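Local coordinates for proline dehydrogenase (PDB 3HAZ), which probably oxidizes proline to glutamate in two steps, using an FAD-dependent proline dehydrogenase and an NAD-dependent aldehyde dehydrogenase joined in one chain, at residues 583-588 and 616-621; 427-432 and 438-443. All blocks are in the same frame, centred on the assembly; numbering follows the deposited sequence.

Contact 1 (583-588 and 616-621). With SO4 (sulfate ion), chain H.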
ATOM      1  N   HIS A 583     -11.624 -15.461  31.936  1.00 21.86           N
ATOM      2  CA  HIS A 583     -11.153 -16.841  31.868  1.00 32.32           C
ATOM      3  C   HIS A 583     -11.668 -17.697  33.033  1.00 30.54           C
ATOM      4  O   HIS A 583     -12.105 -18.832  32.840  1.00 29.22           O
ATOM      5  CB  HIS A 583      -9.627 -16.883  31.819  1.00 32.62           C
ATOM      6  CG  HIS A 583      -9.061 -18.258  31.978  1.00 42.01           C
ATOM      7  ND1 HIS A 583      -9.112 -19.202  30.975  1.00 47.04           N
ATOM      8  CD2 HIS A 583      -8.443 -18.852  33.025  1.00 44.42           C
ATOM      9  CE1 HIS A 583      -8.546 -20.318  31.397  1.00 45.46           C
ATOM     10  NE2 HIS A 583      -8.130 -20.132  32.637  1.00 48.31           N
ATOM     11  N   LEU A 584     -11.617 -17.148  34.241  1.00 28.38           N
ATOM     12  CA  LEU A 584     -12.016 -17.892  35.433  1.00 26.58           C
ATOM     13  C   LEU A 584     -13.534 -18.109  35.457  1.00 30.16           C
ATOM     14  O   LEU A 584     -14.017 -19.161  35.876  1.00 29.13           O
ATOM     15  CB  LEU A 584     -11.529 -17.181  36.705  1.00 27.44           C
ATOM     16  CG  LEU A 584     -10.005 -17.166  36.936  1.00 34.56           C
ATOM     17  CD1 LEU A 584      -9.608 -16.300  38.130  1.00 31.63           C
ATOM     18  CD2 LEU A 584      -9.437 -18.582  37.095  1.00 34.90           C
ATOM     19  N   LEU A 585     -14.273 -17.109  34.991  1.00 20.57           N
ATOM     20  CA  LEU A 585     -15.727 -17.191  34.908  1.00 26.62           C
ATOM     21  C   LEU A 585     -16.190 -18.370  34.061  1.00 28.81           C
ATOM     22  O   LEU A 585     -17.009 -19.176  34.500  1.00 29.02           O
ATOM     23  CB  LEU A 585     -16.291 -15.892  34.332  1.00 22.47           C
ATOM     24  CG  LEU A 585     -16.346 -14.731  35.320  1.00 27.82           C
ATOM     25  CD1 LEU A 585     -16.629 -13.420  34.608  1.00 28.24           C
ATOM     26  CD2 LEU A 585     -17.386 -15.007  36.390  1.00 25.36           C
ATOM     27  N   GLU A 586     -15.668 -18.463  32.844  1.00 28.14           N
ATOM     28  CA  GLU A 586     -16.076 -19.525  31.929  1.00 35.68           C
ATOM     29  C   GLU A 586     -15.569 -20.868  32.431  1.00 34.03           C
ATOM     30  O   GLU A 586     -16.249 -21.890  32.325  1.00 34.64           O
ATOM     31  CB  GLU A 586     -15.546 -19.260  30.520  1.00 31.31           C
ATOM     32  CG  GLU A 586     -15.976 -17.933  29.932  1.00 30.09           C
ATOM     33  CD  GLU A 586     -15.960 -17.956  28.418  1.00 38.85           C
ATOM     34  OE1 GLU A 586     -16.571 -18.875  27.829  1.00 39.32           O
ATOM     35  OE2 GLU A 586     -15.336 -17.059  27.819  1.00 40.27           O
ATOM     36  N   SER A 587     -14.363 -20.850  32.982  1.00 33.33           N
ATOM     37  CA  SER A 587     -13.772 -22.036  33.572  1.00 32.96           C
ATOM     38  C   SER A 587     -14.638 -22.580  34.707  1.00 33.67           C
ATOM     39  O   SER A 587     -14.684 -23.786  34.935  1.00 38.13           O
ATOM     40  CB  SER A 587     -12.369 -21.716  34.088  1.00 34.51           C
ATOM     41  OG  SER A 587     -11.873 -22.793  34.859  1.00 41.84           O
ATOM     42  N   ARG A 588     -15.328 -21.685  35.412  1.00 32.10           N
ATOM     43  CA  ARG A 588     -16.168 -22.078  36.542  1.00 30.11           C
ATOM     44  C   ARG A 588     -17.652 -21.821  36.276  1.00 29.37           C
ATOM     45  O   ARG A 588     -18.438 -21.622  37.205  1.00 36.10           O
ATOM     46  CB  ARG A 588     -15.710 -21.363  37.817  1.00 22.88           C
ATOM     47  CG  ARG A 588     -14.254 -21.642  38.166  1.00 31.94           C
ATOM     48  CD  ARG A 588     -13.709 -20.676  39.211  1.00 35.00           C
ATOM     49  NE  ARG A 588     -12.283 -20.899  39.433  1.00 38.75           N
ATOM     50  CZ  ARG A 588     -11.521 -20.165  40.237  1.00 39.04           C
ATOM     51  NH1 ARG A 588     -10.234 -20.451  40.371  1.00 39.43           N
ATOM     52  NH2 ARG A 588     -12.043 -19.145  40.904  1.00 36.08           N
ATOM     53  N   ASP A 616     -18.150 -11.543  28.801  1.00 16.25           N
ATOM     54  CA  ASP A 616     -18.080 -10.595  27.687  1.00 19.16           C
ATOM     55  C   ASP A 616     -17.773  -9.179  28.196  1.00 17.59           C
ATOM     56  O   ASP A 616     -16.989  -8.445  27.590  1.00 20.48           O
ATOM     57  CB  ASP A 616     -19.392 -10.592  26.887  1.00 20.51           C
ATOM     58  CG  ASP A 616     -19.620 -11.890  26.095  1.00 27.90           C
ATOM     59  OD1 ASP A 616     -18.671 -12.683  25.912  1.00 27.03           O
ATOM     60  OD2 ASP A 616     -20.764 -12.108  25.638  1.00 27.97           O
ATOM     61  N   PHE A 617     -18.404  -8.786  29.299  1.00 19.98           N
ATOM     62  CA  PHE A 617     -18.140  -7.471  29.873  1.00 23.04           C
ATOM     63  C   PHE A 617     -16.647  -7.314  30.172  1.00 24.41           C
ATOM     64  O   PHE A 617     -16.042  -6.298  29.839  1.00 19.48           O
ATOM     65  CB  PHE A 617     -18.936  -7.249  31.156  1.00 18.85           C
ATOM     66  CG  PHE A 617     -20.285  -6.613  30.943  1.00 22.37           C
ATOM     67  CD1 PHE A 617     -21.425  -7.180  31.492  1.00 17.47           C
ATOM     68  CD2 PHE A 617     -20.409  -5.446  30.212  1.00 16.69           C
ATOM     69  CE1 PHE A 617     -22.662  -6.600  31.307  1.00 26.26           C
ATOM     70  CE2 PHE A 617     -21.643  -4.866  30.017  1.00 22.75           C
ATOM     71  CZ  PHE A 617     -22.771  -5.439  30.567  1.00 29.63           C
ATOM     72  N   CYS A 618     -16.061  -8.330  30.801  1.00 24.60           N
ATOM     73  CA  CYS A 618     -14.651  -8.286  31.177  1.00 25.87           C
ATOM     74  C   CYS A 618     -13.738  -8.121  29.962  1.00 27.06           C
ATOM     75  O   CYS A 618     -12.833  -7.282  29.961  1.00 25.18           O
ATOM     76  CB  CYS A 618     -14.261  -9.543  31.958  1.00 22.95           C
ATOM     77  SG  CYS A 618     -15.075  -9.722  33.564  1.00 25.54           S
ATOM     78  N   ARG A 619     -13.974  -8.922  28.929  1.00 21.28           N
ATOM     79  CA  ARG A 619     -13.107  -8.895  27.755  1.00 22.23           C
ATOM     80  C   ARG A 619     -13.297  -7.617  26.949  1.00 17.57           C
ATOM     81  O   ARG A 619     -12.340  -7.047  26.444  1.00 25.74           O
ATOM     82  CB  ARG A 619     -13.331 -10.130  26.880  1.00 21.42           C
ATOM     83  CG  ARG A 619     -13.023 -11.441  27.585  1.00 22.91           C
ATOM     84  CD  ARG A 619     -12.783 -12.583  26.609  1.00 21.98           C
ATOM     85  NE  ARG A 619     -12.480 -13.822  27.323  1.00 25.87           N
ATOM     86  CZ  ARG A 619     -13.384 -14.750  27.622  1.00 32.01           C
ATOM     87  NH1 ARG A 619     -14.649 -14.587  27.252  1.00 32.11           N
ATOM     88  NH2 ARG A 619     -13.024 -15.840  28.287  1.00 27.45           N
ATOM     89  N   TYR A 620     -14.538  -7.160  26.846  1.00 21.15           N
ATOM     90  CA  TYR A 620     -14.840  -5.951  26.096  1.00 17.14           C
ATOM     91  C   TYR A 620     -14.298  -4.693  26.782  1.00 25.16           C
ATOM     92  O   TYR A 620     -13.664  -3.851  26.142  1.00 21.85           O
ATOM     93  CB  TYR A 620     -16.347  -5.819  25.859  1.00 23.23           C
ATOM     94  CG  TYR A 620     -16.709  -4.550  25.122  1.00 19.65           C
ATOM     95  CD1 TYR A 620     -16.446  -4.410  23.763  1.00 19.49           C
ATOM     96  CD2 TYR A 620     -17.289  -3.483  25.790  1.00 16.24           C
ATOM     97  CE1 TYR A 620     -16.772  -3.237  23.086  1.00 16.50           C
ATOM     98  CE2 TYR A 620     -17.613  -2.312  25.125  1.00 19.76           C
ATOM     99  CZ  TYR A 620     -17.351  -2.195  23.777  1.00 17.62           C
ATOM    100  OH  TYR A 620     -17.673  -1.025  23.133  1.00 25.43           O
ATOM    101  N   TYR A 621     -14.543  -4.557  28.082  1.00 20.49           N
ATOM    102  CA  TYR A 621     -13.969  -3.423  28.800  1.00 24.25           C
ATOM    103  C   TYR A 621     -12.438  -3.498  28.823  1.00 23.96           C
ATOM    104  O   TYR A 621     -11.753  -2.469  28.791  1.00 21.93           O
ATOM    105  CB  TYR A 621     -14.553  -3.289  30.212  1.00 20.06           C
ATOM    106  CG  TYR A 621     -16.020  -2.921  30.206  1.00 22.56           C
ATOM    107  CD1 TYR A 621     -16.550  -2.137  29.185  1.00 16.51           C
ATOM    108  CD2 TYR A 621     -16.871  -3.346  31.220  1.00 17.73           C
ATOM    109  CE1 TYR A 621     -17.895  -1.802  29.163  1.00 18.25           C
ATOM    110  CE2 TYR A 621     -18.215  -3.011  31.210  1.00 22.10           C
ATOM    111  CZ  TYR A 621     -18.721  -2.241  30.177  1.00 17.96           C
ATOM    112  OH  TYR A 621     -20.056  -1.904  30.159  1.00 17.21           O
TER
HETATM  113  S   SO4 H1003      -9.627 -23.300  37.766  1.00 85.02           S
HETATM  114  O1  SO4 H1003      -9.456 -22.537  36.531  1.00 84.61           O
HETATM  115  O2  SO4 H1003     -11.049 -23.413  38.084  1.00 83.87           O
HETATM  116  O3  SO4 H1003      -9.055 -24.632  37.593  1.00 84.84           O
HETATM  117  O4  SO4 H1003      -8.944 -22.615  38.861  1.00 85.44           O
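E586 and R619 meet between two nearly antiparallel helices, 571-587 and 604-629, whose segment axes run at 159° to each other and come no closer than 10.4 Å. At that spacing the extended side chains of E586 and R619 can meet midway. R619 reaches across with its chain extended from CG to NE and presents the end of its guanidinium, so that NH1 lies 2.6 Å and NH2 2.7 Å from OE2 of E586. Both donors thus converge on one oxygen, which lies close to the guanidinium plane, and both N-H directions are clearly bent, as they must be when the two share an acceptor. NH1 meets OE2 nearly along its C-O axis, NH2 on the anti side and out of the carboxylate plane. The carboxylate is turned 66° from the guanidinium, so this is not the flat two-oxygen pairing of a classic carboxylate-arginine bridge. That leaves OE1 of E586 to accept from the backbone N of R517, which should help fix the carboxylate's rotation. Beside the salt bridge the contact is apolar: CD1 of L585 rests 4.1 Å from SG of C618, a compact residue suited to the buried side of the helix.

At the end of helix 571-587, a sulfate, probably from the crystallisation liquor, is held by OG of S587 and by R588. The arginine's NE and NH1 point almost straight at two sulfate oxygens, NH1 lying 2.9 Å from O4, and NH1 also pairs with E701. L584 packs on L698, L585 on L698 and L667, and C618 on T671, so the pair packs against helices 664-675 and 689-702.

Contact 2 (427-432 and 438-443)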
ATOM      1  N   LEU A 427     -35.697 -29.876 -16.428  1.00 28.09           N
ATOM      2  CA  LEU A 427     -34.693 -30.865 -16.051  1.00 25.15           C
ATOM      3  C   LEU A 427     -35.264 -32.289 -16.089  1.00 25.05           C
ATOM      4  O   LEU A 427     -34.796 -33.138 -16.848  1.00 24.45           O
ATOM      5  CB  LEU A 427     -34.136 -30.542 -14.660  1.00 23.27           C
ATOM      6  CG  LEU A 427     -32.932 -31.318 -14.123  1.00 21.84           C
ATOM      7  CD1 LEU A 427     -32.466 -30.710 -12.803  1.00 20.16           C
ATOM      8  CD2 LEU A 427     -33.253 -32.805 -13.952  1.00 21.12           C
ATOM      9  N   TYR A 428     -36.283 -32.547 -15.279  1.00 23.86           N
ATOM     10  CA  TYR A 428     -36.784 -33.915 -15.143  1.00 24.40           C
ATOM     11  C   TYR A 428     -37.551 -34.441 -16.363  1.00 24.93           C
ATOM     12  O   TYR A 428     -37.540 -35.641 -16.627  1.00 24.63           O
ATOM     13  CB  TYR A 428     -37.586 -34.081 -13.850  1.00 22.69           C
ATOM     14  CG  TYR A 428     -36.695 -34.150 -12.629  1.00 23.13           C
ATOM     15  CD1 TYR A 428     -36.609 -33.082 -11.744  1.00 18.79           C
ATOM     16  CD2 TYR A 428     -35.916 -35.279 -12.378  1.00 21.21           C
ATOM     17  CE1 TYR A 428     -35.781 -33.143 -10.624  1.00 24.01           C
ATOM     18  CE2 TYR A 428     -35.082 -35.350 -11.270  1.00 23.87           C
ATOM     19  CZ  TYR A 428     -35.022 -34.279 -10.395  1.00 24.79           C
ATOM     20  OH  TYR A 428     -34.202 -34.342  -9.293  1.00 21.93           O
ATOM     21  N   GLU A 429     -38.200 -33.550 -17.106  1.00 22.54           N
ATOM     22  CA  GLU A 429     -38.819 -33.935 -18.374  1.00 29.03           C
ATOM     23  C   GLU A 429     -37.758 -34.469 -19.335  1.00 31.88           C
ATOM     24  O   GLU A 429     -37.954 -35.495 -19.982  1.00 32.06           O
ATOM     25  CB  GLU A 429     -39.546 -32.751 -19.011  1.00 31.79           C
ATOM     26  CG  GLU A 429     -40.906 -32.450 -18.406  1.00 44.86           C
ATOM     27  CD  GLU A 429     -41.599 -31.289 -19.096  1.00 55.71           C
ATOM     28  OE1 GLU A 429     -40.945 -30.607 -19.917  1.00 61.36           O
ATOM     29  OE2 GLU A 429     -42.796 -31.059 -18.816  1.00 59.36           O
ATOM     30  N   GLN A 430     -36.635 -33.762 -19.422  1.00 31.58           N
ATOM     31  CA  GLN A 430     -35.537 -34.191 -20.276  1.00 29.19           C
ATOM     32  C   GLN A 430     -34.931 -35.496 -19.765  1.00 28.77           C
ATOM     33  O   GLN A 430     -34.607 -36.386 -20.551  1.00 27.21           O
ATOM     34  CB  GLN A 430     -34.461 -33.111 -20.371  1.00 26.64           C
ATOM     35  CG  GLN A 430     -33.290 -33.504 -21.274  1.00 30.19           C
ATOM     36  CD  GLN A 430     -33.723 -33.721 -22.713  1.00 35.85           C
ATOM     37  OE1 GLN A 430     -34.579 -33.001 -23.229  1.00 34.05           O
ATOM     38  NE2 GLN A 430     -33.133 -34.716 -23.368  1.00 31.46           N
ATOM     39  N   LEU A 431     -34.781 -35.603 -18.448  1.00 23.43           N
ATOM     40  CA  LEU A 431     -34.253 -36.822 -17.845  1.00 27.90           C
ATOM     41  C   LEU A 431     -35.138 -38.015 -18.209  1.00 25.30           C
ATOM     42  O   LEU A 431     -34.648 -39.114 -18.467  1.00 29.25           O
ATOM     43  CB  LEU A 431     -34.166 -36.682 -16.319  1.00 23.11           C
ATOM     44  CG  LEU A 431     -33.518 -37.857 -15.578  1.00 23.67           C
ATOM     45  CD1 LEU A 431     -32.007 -37.881 -15.825  1.00 29.66           C
ATOM     46  CD2 LEU A 431     -33.811 -37.794 -14.085  1.00 25.44           C
ATOM     47  N   ALA A 432     -36.446 -37.790 -18.220  1.00 24.68           N
ATOM     48  CA  ALA A 432     -37.394 -38.848 -18.533  1.00 30.94           C
ATOM     49  C   ALA A 432     -37.289 -39.221 -20.002  1.00 31.23           C
ATOM     50  O   ALA A 432     -37.379 -40.392 -20.357  1.00 33.91           O
ATOM     51  CB  ALA A 432     -38.812 -38.420 -18.185  1.00 34.49           C
ATOM     52  N   ILE A 438     -36.723 -44.034 -15.493  1.00 38.50           N
ATOM     53  CA  ILE A 438     -36.528 -43.109 -14.381  1.00 39.71           C
ATOM     54  C   ILE A 438     -37.848 -42.626 -13.783  1.00 35.32           C
ATOM     55  O   ILE A 438     -38.795 -42.309 -14.499  1.00 39.79           O
ATOM     56  CB  ILE A 438     -35.645 -41.918 -14.791  1.00 46.73           C
ATOM     57  CG1 ILE A 438     -34.172 -42.316 -14.708  1.00 52.45           C
ATOM     58  CG2 ILE A 438     -35.904 -40.721 -13.898  1.00 52.06           C
ATOM     59  CD1 ILE A 438     -33.779 -42.903 -13.365  1.00 54.68           C
ATOM     60  N   ALA A 439     -37.906 -42.598 -12.458  1.00 25.69           N
ATOM     61  CA  ALA A 439     -39.071 -42.091 -11.759  1.00 23.12           C
ATOM     62  C   ALA A 439     -38.730 -40.808 -11.009  1.00 26.12           C
ATOM     63  O   ALA A 439     -37.661 -40.692 -10.413  1.00 24.61           O
ATOM     64  CB  ALA A 439     -39.606 -43.142 -10.793  1.00 28.32           C
ATOM     65  N   TYR A 440     -39.640 -39.843 -11.058  1.00 21.61           N
ATOM     66  CA  TYR A 440     -39.544 -38.671 -10.201  1.00 18.70           C
ATOM     67  C   TYR A 440     -40.905 -38.254  -9.652  1.00 27.05           C
ATOM     68  O   TYR A 440     -41.921 -38.302 -10.347  1.00 23.87           O
ATOM     69  CB  TYR A 440     -38.843 -37.506 -10.899  1.00 12.44           C
ATOM     70  CG  TYR A 440     -39.546 -36.923 -12.103  1.00 23.30           C
ATOM     71  CD1 TYR A 440     -39.315 -37.426 -13.382  1.00 20.14           C
ATOM     72  CD2 TYR A 440     -40.408 -35.840 -11.966  1.00 26.24           C
ATOM     73  CE1 TYR A 440     -39.944 -36.880 -14.492  1.00 22.35           C
ATOM     74  CE2 TYR A 440     -41.035 -35.284 -13.063  1.00 30.07           C
ATOM     75  CZ  TYR A 440     -40.801 -35.807 -14.324  1.00 34.50           C
ATOM     76  OH  TYR A 440     -41.434 -35.245 -15.409  1.00 28.06           O
ATOM     77  N   ARG A 441     -40.903 -37.870  -8.383  1.00 22.76           N
ATOM     78  CA  ARG A 441     -42.096 -37.448  -7.678  1.00 20.63           C
ATOM     79  C   ARG A 441     -42.160 -35.925  -7.674  1.00 21.69           C
ATOM     80  O   ARG A 441     -41.160 -35.253  -7.420  1.00 22.93           O
ATOM     81  CB  ARG A 441     -42.040 -37.964  -6.236  1.00 22.52           C
ATOM     82  CG  ARG A 441     -43.260 -37.626  -5.386  1.00 17.62           C
ATOM     83  CD  ARG A 441     -43.142 -38.277  -4.014  1.00 23.45           C
ATOM     84  NE  ARG A 441     -42.811 -39.692  -4.135  1.00 22.89           N
ATOM     85  CZ  ARG A 441     -43.709 -40.672  -4.092  1.00 27.29           C
ATOM     86  NH1 ARG A 441     -44.995 -40.389  -3.920  1.00 19.09           N
ATOM     87  NH2 ARG A 441     -43.323 -41.935  -4.225  1.00 22.88           N
ATOM     88  N   THR A 442     -43.335 -35.382  -7.966  1.00 20.22           N
ATOM     89  CA  THR A 442     -43.527 -33.939  -7.940  1.00 23.38           C
ATOM     90  C   THR A 442     -44.429 -33.571  -6.768  1.00 24.92           C
ATOM     91  O   THR A 442     -45.533 -34.104  -6.628  1.00 23.02           O
ATOM     92  CB  THR A 442     -44.112 -33.429  -9.277  1.00 25.42           C
ATOM     93  OG1 THR A 442     -43.214 -33.772 -10.338  1.00 18.95           O
ATOM     94  CG2 THR A 442     -44.294 -31.921  -9.262  1.00 23.24           C
ATOM     95  N   TYR A 443     -43.940 -32.688  -5.903  1.00 19.16           N
ATOM     96  CA  TYR A 443     -44.727 -32.235  -4.766  1.00 19.79           C
ATOM     97  C   TYR A 443     -45.323 -30.871  -5.052  1.00 24.84           C
ATOM     98  O   TYR A 443     -44.670 -30.002  -5.643  1.00 20.88           O
ATOM     99  CB  TYR A 443     -43.873 -32.106  -3.504  1.00 19.23           C
ATOM    100  CG  TYR A 443     -43.468 -33.391  -2.823  1.00 18.51           C
ATOM    101  CD1 TYR A 443     -44.169 -33.867  -1.722  1.00 22.71           C
ATOM    102  CD2 TYR A 443     -42.341 -34.094  -3.240  1.00 23.21           C
ATOM    103  CE1 TYR A 443     -43.777 -35.031  -1.070  1.00 24.29           C
ATOM    104  CE2 TYR A 443     -41.935 -35.252  -2.591  1.00 19.35           C
ATOM    105  CZ  TYR A 443     -42.657 -35.718  -1.513  1.00 24.85           C
ATOM    106  OH  TYR A 443     -42.256 -36.872  -0.878  1.00 27.08           O
TER
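Y428 and Y440 pack against each other inside a beta-alpha-beta unit of the proline dehydrogenase barrel, where helix 425-434 leads back into strand 440-448. The helix and strand segments run nearly antiparallel, as expected where a barrel helix returns the chain to its next parallel strand. The ring of Y440 lies against the start of the Y428 side chain: CB of Y428 sits over its centre, 3.5 Å from the centroid and only 4° off the normal, a well-centred CH-pi contact. The two rings themselves are slid apart, with centroids 5.1 Å from each other and planes inclined by 28°, so they overlap little. Y440 gets there because its CG stands between the backbone N and the carbonyl carbon (chi1 65°), which lays the ring against CB of Y428. A broad aromatic suits this place, since one face can cover a methylene while the rim reaches A432, whose small CB approaches the ring edge near its plane.

The Y428 side chain slides past Y440 in the opposite direction, and its OH is hydrogen-bonded to the backbone O of T396, an FAD-binding residue; this links the helix to the cofactor's surroundings. On the strand, Y443 belongs to the FAD pocket itself.

Next to the tyrosines, at the end of the segment near I438, branched aliphatics close the junction: the side chains of L431 and I438 cross at about a right angle and share a buried patch with L406 of helix 399-409. There the methyl CD2 of L431 touches the methyl CG2 of I438 at 3.6 Å.

How the contacts relate
Contact 2 comes first along the chain, in the proline dehydrogenase barrel, and contact 1 follows in the aldehyde dehydrogenase part. Their centres are 56 Å apart, their nearest atoms about 42 Å, and they lie on opposite sides of the chain's centre, sharing no helix, strand or sheet. Contact 2 joins a helix to a strand of the parallel barrel sheet beside the FAD site, whereas contact 1 joins two helices away from the annotated sites. The pair therefore samples both halves of a bifunctional enzyme, in which the two catalytic parts, for successive steps of proline breakdown, occupy different regions of one polypeptide.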